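Local structure of endo-n-acetyl-beta-d-glucosaminidase (Hypocrea jecorina, 4AC1) at residues Thr11-Ser16 / Pro59-Leu64; Pro19-Pro24 / Trp65-Thr70. The protein cleaves the chitobiose core of N-linked glycans as a family 18 endo-beta-N-acetylglucosaminidase and is held responsible for deglycosylating the cellulases of this fungus. All blocks are in the same frame, centred on the assembly; numbering follows the deposited sequence.

Interaction 1 of 2, residues Thr11-Ser16 / Pro59-Leu64. With NAG (2-acetamido-2-deoxy-beta-D-glucopyranose), chain C.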
loop_
_atom_site.group_PDB
_atom_site.type_symbol
_atom_site.label_atom_id
_atom_site.label_comp_id
_atom_site.label_asym_id
_atom_site.label_seq_id
_atom_site.Cartn_x
_atom_site.Cartn_y
_atom_site.Cartn_z
ATOM N N THR A 11 -4.631 -1.702 -11.675
ATOM C CA THR A 11 -5.234 -1.746 -13.004
ATOM C C THR A 11 -4.918 -0.422 -13.677
ATOM O O THR A 11 -5.407 0.639 -13.256
ATOM C CB THR A 11 -6.745 -1.977 -12.919
ATOM O OG1 THR A 11 -6.984 -3.204 -12.231
ATOM C CG2 THR A 11 -7.377 -2.074 -14.313
ATOM N N THR A 12 -4.096 -0.500 -14.724
ATOM C CA THR A 12 -3.473 0.669 -15.340
ATOM C C THR A 12 -4.059 1.000 -16.711
ATOM O O THR A 12 -3.843 2.092 -17.236
ATOM C CB THR A 12 -1.944 0.459 -15.506
ATOM O OG1 THR A 12 -1.721 -0.710 -16.310
ATOM C CG2 THR A 12 -1.254 0.287 -14.143
ATOM N N HIS A 13 -4.785 0.032 -17.271
ATOM C CA HIS A 13 -5.374 0.131 -18.608
ATOM C C HIS A 13 -6.789 -0.413 -18.553
ATOM O O HIS A 13 -7.082 -1.324 -17.780
ATOM C CB HIS A 13 -4.558 -0.684 -19.624
ATOM C CG HIS A 13 -3.196 -0.125 -19.895
ATOM N ND1 HIS A 13 -2.210 -0.075 -18.933
ATOM C CD2 HIS A 13 -2.651 0.395 -21.021
ATOM C CE1 HIS A 13 -1.121 0.466 -19.451
ATOM N NE2 HIS A 13 -1.363 0.764 -20.716
ATOM N N ASP A 14 -7.661 0.143 -19.388
ATOM C CA ASP A 14 -9.062 -0.270 -19.403
ATOM C C ASP A 14 -9.280 -1.484 -20.306
ATOM O O ASP A 14 -8.321 -2.014 -20.882
ATOM C CB ASP A 14 -9.970 0.906 -19.790
ATOM C CG ASP A 14 -9.778 1.360 -21.231
ATOM O OD1 ASP A 14 -9.238 0.588 -22.050
ATOM O OD2 ASP A 14 -10.183 2.500 -21.550
ATOM N N SER A 15 -10.536 -1.917 -20.430
ATOM C CA SER A 15 -10.889 -3.107 -21.216
ATOM C C SER A 15 -10.498 -3.016 -22.696
ATOM O O SER A 15 -10.393 -4.046 -23.379
ATOM C CB SER A 15 -12.380 -3.412 -21.086
ATOM O OG SER A 15 -13.148 -2.462 -21.799
ATOM N N SER A 16 -10.292 -1.791 -23.184
ATOM C CA SER A 16 -9.845 -1.548 -24.559
ATOM C C SER A 16 -8.330 -1.354 -24.642
ATOM O O SER A 16 -7.810 -0.893 -25.663
ATOM C CB SER A 16 -10.559 -0.333 -25.163
ATOM O OG SER A 16 -11.970 -0.464 -25.093
ATOM N N PRO A 59 6.914 0.111 -23.175
ATOM C CA PRO A 59 6.010 1.141 -23.713
ATOM C C PRO A 59 4.606 1.127 -23.091
ATOM O O PRO A 59 3.967 2.180 -23.011
ATOM C CB PRO A 59 5.958 0.802 -25.206
ATOM C CG PRO A 59 7.313 0.237 -25.475
ATOM C CD PRO A 59 7.705 -0.532 -24.244
ATOM N N HIS A 60 4.155 -0.042 -22.635
ATOM C CA HIS A 60 2.879 -0.174 -21.919
ATOM C C HIS A 60 2.704 0.870 -20.809
ATOM O O HIS A 60 1.580 1.332 -20.551
ATOM C CB HIS A 60 2.731 -1.594 -21.345
ATOM C CG HIS A 60 1.319 -1.980 -21.011
ATOM N ND1 HIS A 60 0.349 -2.170 -21.973
ATOM C CD2 HIS A 60 0.726 -2.255 -19.825
ATOM C CE1 HIS A 60 -0.785 -2.519 -21.391
ATOM N NE2 HIS A 60 -0.583 -2.581 -20.088
ATOM N N PHE A 61 3.815 1.272 -20.193
ATOM C CA PHE A 61 3.775 2.183 -19.053
ATOM C C PHE A 61 4.273 3.606 -19.306
ATOM O O PHE A 61 4.485 4.360 -18.355
ATOM C CB PHE A 61 4.510 1.552 -17.866
ATOM C CG PHE A 61 3.895 0.266 -17.400
ATOM C CD1 PHE A 61 2.577 0.227 -16.940
ATOM C CD2 PHE A 61 4.625 -0.921 -17.440
ATOM C CE1 PHE A 61 2.006 -0.971 -16.523
ATOM C CE2 PHE A 61 4.057 -2.118 -17.029
ATOM C CZ PHE A 61 2.753 -2.144 -16.556
ATOM N N TYR A 62 4.419 4.008 -20.570
ATOM C CA TYR A 62 4.851 5.377 -20.862
ATOM C C TYR A 62 3.921 6.433 -20.262
ATOM O O TYR A 62 4.386 7.426 -19.704
ATOM C CB TYR A 62 4.978 5.627 -22.369
ATOM C CG TYR A 62 6.166 4.968 -23.043
ATOM C CD1 TYR A 62 7.281 4.548 -22.310
ATOM C CD2 TYR A 62 6.177 4.777 -24.429
ATOM C CE1 TYR A 62 8.372 3.945 -22.936
ATOM C CE2 TYR A 62 7.272 4.186 -25.068
ATOM C CZ TYR A 62 8.359 3.771 -24.311
ATOM O OH TYR A 62 9.441 3.177 -24.932
ATOM N N THR A 63 2.612 6.224 -20.409
ATOM C CA THR A 63 1.624 7.185 -19.916
ATOM C C THR A 63 1.715 7.238 -18.391
ATOM O O THR A 63 1.789 8.300 -17.803
ATOM C CB THR A 63 0.175 6.830 -20.365
ATOM O OG1 THR A 63 0.116 6.690 -21.798
ATOM C CG2 THR A 63 -0.819 7.901 -19.912
ATOM N N LEU A 64 1.728 6.059 -17.767
ATOM C CA LEU A 64 1.802 5.961 -16.309
ATOM C C LEU A 64 2.982 6.764 -15.740
ATOM O O LEU A 64 2.796 7.634 -14.889
ATOM C CB LEU A 64 1.872 4.488 -15.898
ATOM C CG LEU A 64 1.705 4.128 -14.421
ATOM C CD1 LEU A 64 1.304 2.668 -14.280
ATOM C CD2 LEU A 64 2.976 4.414 -13.646
HETATM C C1 NAG C . 7.041 9.518 -21.343
HETATM C C2 NAG C . 8.241 8.710 -20.840
HETATM C C3 NAG C . 9.349 8.701 -21.890
HETATM C C4 NAG C . 8.784 8.156 -23.197
HETATM C C5 NAG C . 7.551 8.968 -23.601
HETATM C C6 NAG C . 6.872 8.373 -24.824
HETATM C C7 NAG C . 8.837 8.403 -18.512
HETATM C C8 NAG C . 9.317 9.042 -17.249
HETATM N N2 NAG C . 8.707 9.214 -19.565
HETATM O O3 NAG C . 10.422 7.908 -21.432
HETATM O O4 NAG C . 9.746 8.221 -24.231
HETATM O O5 NAG C . 6.583 8.974 -22.556
HETATM O O6 NAG C . 6.025 9.355 -25.382
HETATM O O7 NAG C . 8.577 7.201 -18.547
#

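Interaction 2 of 2, residues Pro19-Pro24 / Trp65-Thr70. With NAG (2-acetamido-2-deoxy-beta-D-glucopyranose), chain C.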
loop_
_atom_site.group_PDB
_atom_site.type_symbol
_atom_site.label_atom_id
_atom_site.label_comp_id
_atom_site.label_asym_id
_atom_site.label_seq_id
_atom_site.Cartn_x
_atom_site.Cartn_y
_atom_site.Cartn_z
ATOM N N PRO A 19 -4.653 3.466 -21.579
ATOM C CA PRO A 19 -4.241 3.880 -20.236
ATOM C C PRO A 19 -5.364 4.537 -19.459
ATOM O O PRO A 19 -6.136 5.315 -20.011
ATOM C CB PRO A 19 -3.117 4.894 -20.493
ATOM C CG PRO A 19 -2.548 4.495 -21.814
ATOM C CD PRO A 19 -3.719 3.951 -22.609
ATOM N N ILE A 20 -5.445 4.192 -18.179
ATOM C CA ILE A 20 -6.322 4.860 -17.224
ATOM C C ILE A 20 -5.505 5.970 -16.578
ATOM O O ILE A 20 -4.451 5.707 -15.998
ATOM C CB ILE A 20 -6.838 3.854 -16.173
ATOM C CG1 ILE A 20 -7.767 2.839 -16.852
ATOM C CG2 ILE A 20 -7.586 4.573 -15.036
ATOM C CD1 ILE A 20 -8.013 1.592 -16.054
ATOM N N SER A 21 -5.957 7.210 -16.711
ATOM C CA SER A 21 -5.239 8.322 -16.130
ATOM C C SER A 21 -5.383 8.321 -14.613
ATOM O O SER A 21 -6.486 8.105 -14.087
ATOM C CB SER A 21 -5.766 9.646 -16.680
ATOM O OG SER A 21 -4.995 10.715 -16.170
ATOM N N MET A 22 -4.268 8.590 -13.925
ATOM C CA MET A 22 -4.288 8.812 -12.487
ATOM C C MET A 22 -4.560 10.269 -12.132
ATOM O O MET A 22 -4.808 10.580 -10.965
ATOM C CB MET A 22 -2.992 8.348 -11.825
ATOM C CG MET A 22 -1.745 9.090 -12.298
ATOM S SD MET A 22 -0.206 8.467 -11.582
ATOM C CE MET A 22 -0.000 6.887 -12.423
ATOM N N LEU A 23 -4.542 11.152 -13.129
ATOM C CA LEU A 23 -4.583 12.593 -12.874
ATOM C C LEU A 23 -5.889 13.165 -12.302
ATOM O O LEU A 23 -5.833 14.195 -11.626
ATOM C CB LEU A 23 -4.120 13.408 -14.095
ATOM C CG LEU A 23 -2.714 13.054 -14.603
ATOM C CD1 LEU A 23 -2.444 13.792 -15.893
ATOM C CD2 LEU A 23 -1.641 13.345 -13.565
ATOM N N PRO A 24 -7.053 12.509 -12.539
ATOM C CA PRO A 24 -8.255 13.060 -11.897
ATOM C C PRO A 24 -8.137 13.144 -10.378
ATOM O O PRO A 24 -8.795 13.964 -9.757
ATOM C CB PRO A 24 -9.343 12.070 -12.301
ATOM C CG PRO A 24 -8.894 11.601 -13.659
ATOM C CD PRO A 24 -7.399 11.428 -13.490
ATOM N N TRP A 65 4.199 6.491 -16.221
ATOM C CA TRP A 65 5.379 7.125 -15.622
ATOM C C TRP A 65 5.427 8.616 -15.915
ATOM O O TRP A 65 5.845 9.392 -15.073
ATOM C CB TRP A 65 6.689 6.418 -15.994
ATOM C CG TRP A 65 6.766 5.012 -15.445
ATOM C CD1 TRP A 65 6.880 3.846 -16.171
ATOM C CD2 TRP A 65 6.682 4.609 -14.061
ATOM N NE1 TRP A 65 6.898 2.760 -15.325
ATOM C CE2 TRP A 65 6.773 3.198 -14.031
ATOM C CE3 TRP A 65 6.555 5.305 -12.850
ATOM C CZ2 TRP A 65 6.731 2.472 -12.836
ATOM C CZ3 TRP A 65 6.507 4.570 -11.659
ATOM C CH2 TRP A 65 6.598 3.176 -11.668
ATOM N N ASN A 66 4.980 9.013 -17.109
ATOM C CA ASN A 66 4.857 10.435 -17.409
ATOM C C ASN A 66 3.898 11.159 -16.459
ATOM O O ASN A 66 4.191 12.260 -15.985
ATOM C CB ASN A 66 4.460 10.654 -18.860
ATOM C CG ASN A 66 5.658 10.685 -19.763
ATOM O OD1 ASN A 66 6.352 11.689 -19.832
ATOM N ND2 ASN A 66 5.921 9.584 -20.437
ATOM N N GLU A 67 2.774 10.519 -16.152
ATOM C CA GLU A 67 1.812 11.107 -15.213
ATOM C C GLU A 67 2.360 11.212 -13.784
ATOM O O GLU A 67 2.024 12.141 -13.046
ATOM C CB GLU A 67 0.475 10.349 -15.226
ATOM C CG GLU A 67 -0.295 10.531 -16.534
ATOM C CD GLU A 67 -1.723 10.041 -16.467
ATOM O OE1 GLU A 67 -2.014 9.118 -15.678
ATOM O OE2 GLU A 67 -2.560 10.597 -17.220
ATOM N N THR A 68 3.211 10.268 -13.380
ATOM C CA THR A 68 3.714 10.317 -11.994
ATOM C C THR A 68 4.473 11.607 -11.671
ATOM O O THR A 68 4.456 12.065 -10.529
ATOM C CB THR A 68 4.578 9.091 -11.580
ATOM O OG1 THR A 68 5.790 9.067 -12.338
ATOM C CG2 THR A 68 3.813 7.766 -11.739
ATOM N N ILE A 69 5.117 12.198 -12.681
ATOM C CA ILE A 69 5.828 13.465 -12.489
ATOM C C ILE A 69 4.846 14.562 -12.074
ATOM O O ILE A 69 5.080 15.304 -11.124
ATOM C CB ILE A 69 6.614 13.894 -13.760
ATOM C CG1 ILE A 69 7.645 12.826 -14.131
ATOM C CG2 ILE A 69 7.305 15.251 -13.552
ATOM C CD1 ILE A 69 8.190 12.947 -15.541
ATOM N N THR A 70 3.719 14.613 -12.776
ATOM C CA THR A 70 2.674 15.588 -12.503
ATOM C C THR A 70 2.038 15.364 -11.132
ATOM O O THR A 70 1.725 16.326 -10.410
ATOM C CB THR A 70 1.616 15.530 -13.607
ATOM O OG1 THR A 70 2.285 15.651 -14.869
ATOM C CG2 THR A 70 0.591 16.643 -13.460
HETATM C C1 NAG C . 7.041 9.518 -21.343
HETATM C C2 NAG C . 8.241 8.710 -20.840
HETATM C C3 NAG C . 9.349 8.701 -21.890
HETATM C C4 NAG C . 8.784 8.156 -23.197
HETATM C C5 NAG C . 7.551 8.968 -23.601
HETATM C C6 NAG C . 6.872 8.373 -24.824
HETATM C C7 NAG C . 8.837 8.403 -18.512
HETATM C C8 NAG C . 9.317 9.042 -17.249
HETATM N N2 NAG C . 8.707 9.214 -19.565
HETATM O O3 NAG C . 10.422 7.908 -21.432
HETATM O O4 NAG C . 9.746 8.221 -24.231
HETATM O O5 NAG C . 6.583 8.974 -22.556
HETATM O O6 NAG C . 6.025 9.355 -25.382
HETATM O O7 NAG C . 8.577 7.201 -18.547
HETATM O O HOH W 1 -1.775 6.291 -16.086
#

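Interaction 1 of 2, residues Thr11-Ser16 / Pro59-Leu64
His13 and His60 meet in an offset stack. Their ring centroids lie 3.6 Å apart and the planes are turned 12° from each other. The side chains reach toward each other tip to tip, so NE2 of His60 sits over one face of the His13 ring, near its rim. His60 CG is anti to the backbone N (chi1 -160°), which carries the ring out toward His13. Phe54 also meets the His60 ring.

The hydrogen bond between His13 ND1 and Thr12 OG1, 2.7 Å, helps to set the rotation of the His13 ring, and the hydroxyl lies in the ring plane. His60 O lies at the ring edge, also in plane, 3.0 Å from His13 NE2. An alanine in place of His13 would probably leave one face of the His60 ring without its stacking partner and Thr12 OG1 without this mate.

Van der Waals contacts lie beside the stack. Thr12 CG2 presses on Leu64 CD1 at 3.5 Å, a tight carbon pair. The hydroxyl Thr12 OG1 is 3.7 Å from Phe61 CE1, at the ring edge.

Phe61 is the N-cap residue of helix 62-73. The contact joins the loop after strand 4-9 to the start of that helix, on the periphery of the family 18 beta/alpha barrel.

Interaction 2 of 2, residues Pro19-Pro24 / Trp65-Thr70
Residues 19-24 form an irregular run beside helix 62-73, and the backbones come nearest at Leu23 and Glu67, whose CA atoms are 7.0 Å apart. Glu67 carries the contact. Its chain extends beyond CG and brings both carboxylate oxygens to the loop. Glu67 OE2 accepts from Ser21 OG at 2.7 Å. Glu67 OE1 accepts from Met22 N at 2.9 Å, with an N-H...O angle of 162°. Both donors come on the syn side, each a little under 30° out of the carboxylate plane. A water adds a third link, donating to Glu67 OE1 and to Ile20 O.

Ser21 has a second task. Ser21 OG also accepts from Leu23 N at 3.1 Å. This is a capping bond in the turn that leads into helix 24-27. One hydroxyl thus ties the turn to helix 62-73, an outer helix of the family 18 beta/alpha barrel.

Apolar side chains of the loop pack on Glu67 and on the helix beside it. Leu23 crosses Glu67 obliquely, with Leu23 CD1 3.5 Å from Glu67 OE2. The other Leu23 methyl, CD2, meets Thr70 CB at 3.9 Å. Met22 runs antiparallel to Glu67, with Met22 CG 3.4 Å from Glu67 OE1. A turn about chi3 (72°) brings Met22 CE to 4.0 Å from Thr68 CG2. Thr68 OG1 donates to Trp65 O within the helix. Asn66 carries the N-linked sugar through a covalent bond from ND2 to C1 of NAG.

How the interactions relate
Both interactions hold the loop after strand 4-9 against helix 62-73. Interaction 1 takes the start of the helix and interaction 2 the next turns. Their centres are 10 Å apart. Interaction 1 is the more buried, and there the helix start meets the loop through ring stacking and methyl packing. Interaction 2 lies on a less buried flank, where a carboxylate takes loop donors and a water can join in. The loop halves are tied by a probable hydrogen bond from Ile20 N to Thr12 O. Thr63 packs on Pro19 between the two contacts. Both helix segments touch the same glycan, through Tyr62 in one and Trp65 and Asn66 in the other.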